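Local coordinates for fiber protein (Snake adenovirus 1, PDB 4UMI) that probably forms the trimeric spikes at the capsid vertices and attaches the virion to a host-cell receptor through its head domain, at residues K115-A120 and D142-P147. Numbering follows the deposited sequence. Where two conformers were deposited one is given.
Sequences KGVSFA and DGLTGP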
# COMPACT_ATOMS: atom_id res chain seq x y z
N LYS A 115 -22.34 11.95 -12.93
CA LYS A 115 -22.98 10.68 -13.27
C LYS A 115 -23.24 9.74 -12.09
O LYS A 115 -23.72 8.62 -12.30
CB LYS A 115 -22.14 9.95 -14.31
CG LYS A 115 -21.83 10.81 -15.52
CD LYS A 115 -21.21 10.00 -16.64
CE LYS A 115 -20.45 10.89 -17.61
NZ LYS A 115 -19.77 10.10 -18.67
N GLY A 116 -22.93 10.17 -10.87
CA GLY A 116 -23.20 9.37 -9.69
C GLY A 116 -22.10 8.42 -9.26
O GLY A 116 -22.27 7.67 -8.29
N VAL A 117 -20.97 8.43 -9.96
CA VAL A 117 -19.80 7.67 -9.48
C VAL A 117 -19.26 8.39 -8.27
O VAL A 117 -19.17 9.59 -8.27
CB VAL A 117 -18.69 7.60 -10.56
CG1 VAL A 117 -17.42 6.95 -10.03
CG2 VAL A 117 -19.17 6.86 -11.80
N SER A 118 -18.85 7.63 -7.26
CA SER A 118 -18.32 8.20 -6.05
C SER A 118 -17.00 7.58 -5.67
O SER A 118 -16.81 6.37 -5.83
CB SER A 118 -19.32 8.18 -4.92
OG SER A 118 -19.56 6.88 -4.53
N PHE A 119 -16.10 8.44 -5.20
CA PHE A 119 -14.80 8.06 -4.68
C PHE A 119 -14.64 8.53 -3.25
O PHE A 119 -15.15 9.58 -2.90
CB PHE A 119 -13.64 8.69 -5.47
CG PHE A 119 -13.18 7.88 -6.63
CD1 PHE A 119 -13.87 7.85 -7.82
CD2 PHE A 119 -12.00 7.19 -6.53
CE1 PHE A 119 -13.40 7.10 -8.86
CE2 PHE A 119 -11.53 6.44 -7.57
CZ PHE A 119 -12.22 6.41 -8.74
N ALA A 120 -13.90 7.78 -2.44
CA ALA A 120 -13.38 8.27 -1.19
C ALA A 120 -11.90 8.40 -1.34
O ALA A 120 -11.20 7.50 -1.85
CB ALA A 120 -13.73 7.35 -0.06
N ASP A 142 -17.37 1.62 -7.57
CA ASP A 142 -17.90 1.75 -8.90
C ASP A 142 -16.91 1.33 -9.95
O ASP A 142 -15.71 1.19 -9.70
CB ASP A 142 -18.33 3.18 -9.12
CG ASP A 142 -19.45 3.62 -8.17
OD1 ASP A 142 -20.37 2.79 -7.89
OD2 ASP A 142 -19.39 4.79 -7.67
N GLY A 143 -17.43 1.05 -11.13
CA GLY A 143 -16.60 1.02 -12.31
C GLY A 143 -16.42 2.43 -12.81
O GLY A 143 -17.14 3.38 -12.44
N LEU A 144 -15.43 2.59 -13.65
CA LEU A 144 -15.16 3.89 -14.19
C LEU A 144 -14.93 3.72 -15.66
O LEU A 144 -14.03 2.98 -16.08
CB LEU A 144 -13.99 4.47 -13.40
CG LEU A 144 -13.66 5.92 -13.56
CD1 LEU A 144 -14.80 6.84 -13.17
CD2 LEU A 144 -12.40 6.24 -12.78
N THR A 145 -15.74 4.45 -16.44
CA THR A 145 -15.79 4.35 -17.90
C THR A 145 -15.07 5.55 -18.61
O THR A 145 -15.12 5.69 -19.85
CB THR A 145 -17.24 4.37 -18.38
OG1 THR A 145 -17.83 5.65 -18.07
CG2 THR A 145 -18.09 3.24 -17.77
N GLY A 146 -14.48 6.44 -17.83
CA GLY A 146 -13.78 7.61 -18.36
C GLY A 146 -13.21 8.35 -17.16
O GLY A 146 -13.34 7.92 -16.02
N PRO A 147 -12.55 9.49 -17.39
CA PRO A 147 -11.94 10.23 -16.28
C PRO A 147 -12.98 10.64 -15.25
O PRO A 147 -14.12 10.95 -15.57
CB PRO A 147 -11.30 11.43 -16.99
CG PRO A 147 -11.09 10.96 -18.40
CD PRO A 147 -12.26 10.10 -18.69
O HOH W 1 -21.72 5.70 -6.32
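Two donors grip OD2 of Asp142: the backbone N of Ser118, 2.9 Å from OD2 in a nearly straight bond (168°) that meets the oxygen almost along its C-O axis, and a water 2.8 Å from OD2. In the beta-sandwich of the fibre head, this ties the loop that leaves strand 131-140 for the other sheet to the start of strand 118-128. Aspartate suits the place because its short carboxylate, swung toward the strand start by a chi1 of -62°, can accept both hydrogens. The water also donates to Gly116 O and, in one conformer of Ser118, accepts from its OG. Gly116 has positive phi (90°), where a side chain would press on the preceding carbonyl. Ser140 OG pairs with both Ser118 O and Asp142 N, adding a second link between strand start and loop.

Beyond the carboxylate the contact turns apolar. Val117 and Asp142 lie alongside each other in opposite senses, and valine's beta-branch supplies two methyls: CG1, 4.0 Å from Asp142 CB, and CG2, near Gly143 O. Branched Leu144, packed on Leu188, Ile190 and Val197, reaches two partners: its CD1 lies 4.1 Å from Val117 CG1, while Leu144 CD2 approaches the edge of the Phe119 ring, 4.0 Å from CZ.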